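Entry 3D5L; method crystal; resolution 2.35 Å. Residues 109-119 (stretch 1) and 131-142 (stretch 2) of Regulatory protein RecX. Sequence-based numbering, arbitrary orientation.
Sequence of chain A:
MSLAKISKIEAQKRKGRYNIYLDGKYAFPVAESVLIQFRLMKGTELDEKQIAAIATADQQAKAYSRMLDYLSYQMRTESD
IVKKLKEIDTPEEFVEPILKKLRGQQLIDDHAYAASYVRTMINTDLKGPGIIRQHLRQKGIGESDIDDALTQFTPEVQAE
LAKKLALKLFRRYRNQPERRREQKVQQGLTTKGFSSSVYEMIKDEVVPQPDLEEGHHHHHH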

ATOM      1  N   ASP A 109      -1.040   4.262   4.972  1.00 19.56           N
ATOM      2  CA  ASP A 109      -0.481   5.609   5.047  1.00 17.46           C
ATOM      3  C   ASP A 109       0.622   5.761   4.004  1.00 14.94           C
ATOM      4  O   ASP A 109       1.762   5.372   4.247  1.00 14.04           O
ATOM      5  CB  ASP A 109       0.090   5.823   6.448  1.00 18.48           C
ATOM      6  CG  ASP A 109       0.484   7.260   6.716  1.00 18.09           C
ATOM      7  OD1 ASP A 109       0.431   8.092   5.790  1.00 21.40           O
ATOM      8  OD2 ASP A 109       0.855   7.561   7.871  1.00 22.50           O
ATOM      9  N   ASP A 110       0.282   6.339   2.854  1.00 12.75           N
ATOM     10  CA  ASP A 110       1.235   6.520   1.759  1.00  9.20           C
ATOM     11  C   ASP A 110       2.364   7.488   2.065  1.00  9.14           C
ATOM     12  O   ASP A 110       3.448   7.395   1.488  1.00 10.30           O
ATOM     13  CB  ASP A 110       0.506   6.972   0.492  1.00 11.53           C
ATOM     14  CG  ASP A 110      -0.143   5.818  -0.253  1.00 11.93           C
ATOM     15  OD1 ASP A 110      -0.186   4.709   0.316  1.00 14.80           O
ATOM     16  OD2 ASP A 110      -0.618   6.022  -1.400  1.00 10.37           O
ATOM     17  N   HIS A 111       2.132   8.418   2.974  1.00  8.36           N
ATOM     18  CA  HIS A 111       3.179   9.363   3.297  1.00  7.86           C
ATOM     19  C   HIS A 111       4.283   8.668   4.101  1.00  7.24           C
ATOM     20  O   HIS A 111       5.470   8.915   3.887  1.00  7.87           O
ATOM     21  CB  HIS A 111       2.575  10.544   4.055  1.00 10.14           C
ATOM     22  CG  HIS A 111       3.542  11.653   4.312  1.00  9.58           C
ATOM     23  ND1 HIS A 111       4.467  11.611   5.333  1.00  9.39           N
ATOM     24  CD2 HIS A 111       3.747  12.827   3.667  1.00  8.05           C
ATOM     25  CE1 HIS A 111       5.201  12.709   5.306  1.00  7.92           C
ATOM     26  NE2 HIS A 111       4.785  13.463   4.304  1.00  7.97           N
ATOM     27  N   ALA A 112       3.885   7.767   4.997  1.00  7.15           N
ATOM     28  CA  ALA A 112       4.836   7.041   5.838  1.00  5.06           C
ATOM     29  C   ALA A 112       5.519   5.973   5.002  1.00  7.96           C
ATOM     30  O   ALA A 112       6.673   5.613   5.220  1.00  7.71           O
ATOM     31  CB  ALA A 112       4.111   6.400   7.012  1.00  4.06           C
ATOM     32  N   TYR A 113       4.791   5.461   4.027  1.00  9.40           N
ATOM     33  CA  TYR A 113       5.351   4.465   3.155  1.00  9.52           C
ATOM     34  C   TYR A 113       6.482   5.062   2.310  1.00  8.58           C
ATOM     35  O   TYR A 113       7.577   4.505   2.251  1.00 10.37           O
ATOM     36  CB  TYR A 113       4.264   3.907   2.236  1.00 10.92           C
ATOM     37  CG  TYR A 113       4.782   2.803   1.354  1.00 11.46           C
ATOM     38  CD1 TYR A 113       4.587   1.462   1.693  1.00 11.73           C
ATOM     39  CD2 TYR A 113       5.515   3.102   0.201  1.00  8.68           C
ATOM     40  CE1 TYR A 113       5.119   0.440   0.898  1.00 14.92           C
ATOM     41  CE2 TYR A 113       6.051   2.095  -0.590  1.00 13.22           C
ATOM     42  CZ  TYR A 113       5.852   0.771  -0.241  1.00 13.91           C
ATOM     43  OH  TYR A 113       6.401  -0.215  -1.028  1.00 19.76           O
ATOM     44  N   ALA A 114       6.222   6.192   1.661  1.00  7.14           N
ATOM     45  CA  ALA A 114       7.228   6.808   0.799  1.00  8.41           C
ATOM     46  C   ALA A 114       8.516   7.114   1.560  1.00  9.53           C
ATOM     47  O   ALA A 114       9.623   6.892   1.047  1.00  9.90           O
ATOM     48  CB  ALA A 114       6.679   8.091   0.155  1.00  5.49           C
ATOM     49  N   ALA A 115       8.366   7.620   2.782  1.00  8.21           N
ATOM     50  CA  ALA A 115       9.516   7.952   3.610  1.00  7.63           C
ATOM     51  C   ALA A 115      10.321   6.689   3.927  1.00  7.76           C
ATOM     52  O   ALA A 115      11.553   6.702   3.860  1.00  7.93           O
ATOM     53  CB  ALA A 115       9.060   8.630   4.912  1.00  3.42           C
ATOM     54  N   SER A 116       9.628   5.612   4.281  1.00  7.40           N
ATOM     55  CA  SER A 116      10.284   4.348   4.609  1.00 10.75           C
ATOM     56  C   SER A 116      10.974   3.782   3.383  1.00 10.60           C
ATOM     57  O   SER A 116      12.036   3.169   3.479  1.00  7.03           O
ATOM     58  CB  SER A 116       9.265   3.321   5.113  1.00 11.40           C
ATOM     59  OG  SER A 116       8.697   3.728   6.348  1.00 20.16           O
ATOM     60  N   TYR A 117      10.344   3.975   2.229  1.00 12.00           N
ATOM     61  CA  TYR A 117      10.907   3.485   0.985  1.00 13.48           C
ATOM     62  C   TYR A 117      12.220   4.188   0.698  1.00 12.02           C
ATOM     63  O   TYR A 117      13.218   3.548   0.372  1.00 14.81           O
ATOM     64  CB  TYR A 117       9.943   3.730  -0.172  1.00 15.03           C
ATOM     65  CG  TYR A 117      10.488   3.266  -1.501  1.00 16.75           C
ATOM     66  CD1 TYR A 117      10.403   1.925  -1.879  1.00 19.72           C
ATOM     67  CD2 TYR A 117      11.096   4.162  -2.377  1.00 17.09           C
ATOM     68  CE1 TYR A 117      10.904   1.488  -3.095  1.00 20.42           C
ATOM     69  CE2 TYR A 117      11.609   3.735  -3.601  1.00 22.13           C
ATOM     70  CZ  TYR A 117      11.506   2.395  -3.952  1.00 23.02           C
ATOM     71  OH  TYR A 117      11.995   1.964  -5.165  1.00 26.17           O
ATOM     72  N   VAL A 118      12.221   5.510   0.819  1.00 11.64           N
ATOM     73  CA  VAL A 118      13.431   6.280   0.551  1.00 11.72           C
ATOM     74  C   VAL A 118      14.541   5.862   1.508  1.00 14.06           C
ATOM     75  O   VAL A 118      15.661   5.588   1.077  1.00 15.15           O
ATOM     76  CB  VAL A 118      13.167   7.800   0.652  1.00  8.80           C
ATOM     77  CG1 VAL A 118      14.475   8.568   0.588  1.00  5.31           C
ATOM     78  CG2 VAL A 118      12.268   8.235  -0.506  1.00  9.18           C
ATOM     79  N   ARG A 119      14.224   5.794   2.798  1.00 13.46           N
ATOM     80  CA  ARG A 119      15.199   5.384   3.795  1.00 13.66           C
ATOM     81  C   ARG A 119      15.818   4.028   3.431  1.00 14.39           C
ATOM     82  O   ARG A 119      17.036   3.861   3.467  1.00 15.09           O
ATOM     83  CB  ARG A 119      14.533   5.307   5.172  1.00 14.99           C
ATOM     84  CG  ARG A 119      15.430   4.776   6.280  1.00 16.10           C
ATOM     85  CD  ARG A 119      16.808   5.396   6.205  1.00 17.73           C
ATOM     86  NE  ARG A 119      16.733   6.844   6.049  1.00 21.77           N
ATOM     87  CZ  ARG A 119      17.789   7.649   6.001  1.00 22.51           C
ATOM     88  NH1 ARG A 119      19.017   7.146   6.097  1.00 22.02           N
ATOM     89  NH2 ARG A 119      17.613   8.957   5.852  1.00 21.62           N
TER
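Stretch 2 (131-142) IIRQHLRQKGIG

The contact between these two stretches of RecX is a small apolar helix-on-helix packing, extended at one end by the turn that closes the second helix and finished there by water bridges. It illustrates how two helices close in sequence can run roughly antiparallel and pack through a mix of small, branched and aromatic side chains. Helix 131-138 crosses helix 110-119 at 144°, with the axes 11.3 Å apart at closest approach, so Ile 132 lies beside Val 118, Leu 136 beside Ala 114, and Ile 141, beyond the helix, beside Asp 110.

The apolar seam follows this register. CG2 of Ile 132 lies 3.8 Å from CG2 of Val 118 and also meets the edge of the Tyr 117 ring, 4.1 Å from CE2. One turn on, the CA-to-CB bond of Leu 136 points sideways, yet the side chain ends near stretch 1: its CD1 is 4.1 Å from Ala 114 CB, and its CD2 is 3.8 Å from Tyr 117 CD2. His 135 flanks this seam, its ring almost parallel to that of Tyr 117 (3°) but slid so far that the two barely overlap; Tyr 117 OH thus sits over one face of the imidazole, 3.0 Å from His 135 CD2.

The helix then ends in a Schellman motif. Gly 140 adopts positive phi (84°), where a side chain would jam against the preceding carbonyl, and Ile 141 N donates back to Leu 136 O at 3.1 Å. The chain, now extended at Ile 141, directs that side chain toward stretch 1, bringing CD1 within 3.8 Å of Ala 114 CB and 4.3 Å of Tyr 113 CD2. Beside it, Asp 110 OD2 accepts from two waters, at 2.5 and 2.6 Å, which also donate to Lys 139 O and Gly 140 O, respectively, linking the carboxylate to the turn.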

ATOM      1  N   ILE A 131      14.969   8.762 -10.117  1.00 15.26           N
ATOM      2  CA  ILE A 131      14.435   7.409 -10.216  1.00 17.09           C
ATOM      3  C   ILE A 131      13.529   7.066  -9.030  1.00 18.18           C
ATOM      4  O   ILE A 131      12.528   6.351  -9.195  1.00 18.48           O
ATOM      5  CB  ILE A 131      15.592   6.374 -10.346  1.00 18.25           C
ATOM      6  CG1 ILE A 131      15.744   5.954 -11.814  1.00 20.10           C
ATOM      7  CG2 ILE A 131      15.333   5.146  -9.486  1.00 17.95           C
ATOM      8  CD1 ILE A 131      15.861   7.119 -12.787  1.00 21.66           C
ATOM      9  N   ILE A 132      13.879   7.572  -7.846  1.00 15.73           N
ATOM     10  CA  ILE A 132      13.076   7.323  -6.652  1.00 14.73           C
ATOM     11  C   ILE A 132      11.713   7.954  -6.902  1.00 13.21           C
ATOM     12  O   ILE A 132      10.679   7.327  -6.684  1.00 14.14           O
ATOM     13  CB  ILE A 132      13.681   7.986  -5.391  1.00 16.35           C
ATOM     14  CG1 ILE A 132      15.124   7.537  -5.180  1.00 17.33           C
ATOM     15  CG2 ILE A 132      12.856   7.606  -4.172  1.00 15.18           C
ATOM     16  CD1 ILE A 132      15.252   6.176  -4.551  1.00 19.20           C
ATOM     17  N   ARG A 133      11.730   9.197  -7.380  1.00 12.81           N
ATOM     18  CA  ARG A 133      10.517   9.955  -7.682  1.00 15.28           C
ATOM     19  C   ARG A 133       9.659   9.222  -8.712  1.00 15.99           C
ATOM     20  O   ARG A 133       8.434   9.158  -8.598  1.00 18.21           O
ATOM     21  CB  ARG A 133      10.880  11.348  -8.219  1.00 16.15           C
ATOM     22  CG  ARG A 133       9.689  12.307  -8.364  1.00 18.23           C
ATOM     23  CD  ARG A 133      10.104  13.660  -8.964  1.00 19.90           C
ATOM     24  NE  ARG A 133      11.165  14.308  -8.204  1.00 23.15           N
ATOM     25  CZ  ARG A 133      12.370  14.594  -8.700  1.00 27.75           C
ATOM     26  NH1 ARG A 133      12.657  14.289  -9.966  1.00 27.62           N
ATOM     27  NH2 ARG A 133      13.293  15.177  -7.932  1.00 23.88           N
ATOM     28  N   GLN A 134      10.314   8.678  -9.723  1.00 16.69           N
ATOM     29  CA  GLN A 134       9.626   7.947 -10.765  1.00 17.70           C
ATOM     30  C   GLN A 134       8.992   6.678 -10.205  1.00 16.45           C
ATOM     31  O   GLN A 134       7.878   6.325 -10.572  1.00 14.88           O
ATOM     32  CB  GLN A 134      10.611   7.595 -11.881  1.00 21.06           C
ATOM     33  CG  GLN A 134      10.016   6.745 -12.986  1.00 26.62           C
ATOM     34  CD  GLN A 134      10.966   6.566 -14.157  1.00 30.59           C
ATOM     35  OE1 GLN A 134      12.089   6.072 -13.998  1.00 31.04           O
ATOM     36  NE2 GLN A 134      10.514   6.959 -15.348  1.00 31.60           N
ATOM     37  N   HIS A 135       9.697   5.996  -9.307  1.00 16.97           N
ATOM     38  CA  HIS A 135       9.172   4.767  -8.722  1.00 17.22           C
ATOM     39  C   HIS A 135       7.970   5.021  -7.811  1.00 16.30           C
ATOM     40  O   HIS A 135       7.013   4.253  -7.813  1.00 18.32           O
ATOM     41  CB  HIS A 135      10.257   4.053  -7.923  1.00 21.85           C
ATOM     42  CG  HIS A 135       9.851   2.700  -7.433  1.00 26.87           C
ATOM     43  ND1 HIS A 135      10.046   1.553  -8.169  1.00 30.26           N
ATOM     44  CD2 HIS A 135       9.219   2.315  -6.295  1.00 29.87           C
ATOM     45  CE1 HIS A 135       9.555   0.518  -7.508  1.00 31.51           C
ATOM     46  NE2 HIS A 135       9.047   0.955  -6.369  1.00 30.99           N
ATOM     47  N   LEU A 136       8.023   6.091  -7.026  1.00 13.42           N
ATOM     48  CA  LEU A 136       6.921   6.411  -6.126  1.00 11.06           C
ATOM     49  C   LEU A 136       5.699   6.936  -6.876  1.00 10.94           C
ATOM     50  O   LEU A 136       4.571   6.752  -6.424  1.00 10.05           O
ATOM     51  CB  LEU A 136       7.387   7.405  -5.054  1.00  7.92           C
ATOM     52  CG  LEU A 136       8.395   6.765  -4.082  1.00  9.92           C
ATOM     53  CD1 LEU A 136       9.039   7.830  -3.199  1.00  9.76           C
ATOM     54  CD2 LEU A 136       7.689   5.693  -3.238  1.00  8.96           C
ATOM     55  N   ARG A 137       5.918   7.592  -8.015  1.00 11.40           N
ATOM     56  CA  ARG A 137       4.803   8.082  -8.822  1.00 14.73           C
ATOM     57  C   ARG A 137       4.048   6.844  -9.309  1.00 15.10           C
ATOM     58  O   ARG A 137       2.818   6.824  -9.321  1.00 15.80           O
ATOM     59  CB  ARG A 137       5.298   8.886 -10.035  1.00 15.41           C
ATOM     60  CG  ARG A 137       5.547  10.368  -9.781  1.00 17.11           C
ATOM     61  CD  ARG A 137       6.301  11.012 -10.956  1.00 18.64           C
ATOM     62  NE  ARG A 137       6.360  12.467 -10.847  1.00 19.30           N
ATOM     63  CZ  ARG A 137       7.166  13.253 -11.562  1.00 21.88           C
ATOM     64  NH1 ARG A 137       8.007  12.731 -12.452  1.00 20.37           N
ATOM     65  NH2 ARG A 137       7.121  14.570 -11.394  1.00 18.58           N
ATOM     66  N   GLN A 138       4.789   5.805  -9.681  1.00 15.41           N
ATOM     67  CA  GLN A 138       4.181   4.557 -10.160  1.00 19.24           C
ATOM     68  C   GLN A 138       3.445   3.798  -9.057  1.00 17.71           C
ATOM     69  O   GLN A 138       2.560   2.997  -9.339  1.00 19.19           O
ATOM     70  CB  GLN A 138       5.244   3.636 -10.780  1.00 22.15           C
ATOM     71  CG  GLN A 138       5.898   4.161 -12.059  1.00 28.66           C
ATOM     72  CD  GLN A 138       6.879   3.151 -12.678  1.00 35.39           C
ATOM     73  OE1 GLN A 138       6.484   2.052 -13.093  1.00 37.05           O
ATOM     74  NE2 GLN A 138       8.160   3.523 -12.741  1.00 36.18           N
ATOM     75  N   LYS A 139       3.821   4.044  -7.805  1.00 18.81           N
ATOM     76  CA  LYS A 139       3.192   3.398  -6.653  1.00 17.55           C
ATOM     77  C   LYS A 139       1.937   4.169  -6.243  1.00 15.95           C
ATOM     78  O   LYS A 139       1.315   3.870  -5.217  1.00 14.71           O
ATOM     79  CB  LYS A 139       4.169   3.343  -5.473  1.00 20.67           C
ATOM     80  CG  LYS A 139       5.320   2.374  -5.639  1.00 22.60           C
ATOM     81  CD  LYS A 139       4.848   0.926  -5.550  1.00 29.49           C
ATOM     82  CE  LYS A 139       6.034  -0.038  -5.666  1.00 35.21           C
ATOM     83  NZ  LYS A 139       5.680  -1.460  -5.382  1.00 38.78           N
ATOM     84  N   GLY A 140       1.593   5.178  -7.041  1.00 13.86           N
ATOM     85  CA  GLY A 140       0.403   5.974  -6.792  1.00 13.87           C
ATOM     86  C   GLY A 140       0.505   7.121  -5.800  1.00 13.92           C
ATOM     87  O   GLY A 140      -0.520   7.655  -5.364  1.00 13.29           O
ATOM     88  N   ILE A 141       1.725   7.521  -5.458  1.00 13.27           N
ATOM     89  CA  ILE A 141       1.937   8.586  -4.483  1.00 11.67           C
ATOM     90  C   ILE A 141       2.006   9.997  -5.090  1.00 11.57           C
ATOM     91  O   ILE A 141       2.674  10.222  -6.098  1.00 12.10           O
ATOM     92  CB  ILE A 141       3.211   8.279  -3.669  1.00 13.32           C
ATOM     93  CG1 ILE A 141       3.168   6.806  -3.225  1.00 16.11           C
ATOM     94  CG2 ILE A 141       3.305   9.204  -2.450  1.00 12.63           C
ATOM     95  CD1 ILE A 141       4.199   6.419  -2.171  1.00 16.63           C
ATOM     96  N   GLY A 142       1.300  10.943  -4.476  1.00 11.22           N
ATOM     97  CA  GLY A 142       1.289  12.312  -4.978  1.00  9.21           C
ATOM     98  C   GLY A 142       2.664  12.947  -4.935  1.00  9.15           C
ATOM     99  O   GLY A 142       3.557  12.426  -4.255  1.00 10.37           O
TER
HETATM  100  O   HOH W   1      -0.826   4.535  -3.379  1.00 10.22           O
HETATM  101  O   HOH W   2      -1.495   8.206  -2.447  1.00 27.34           O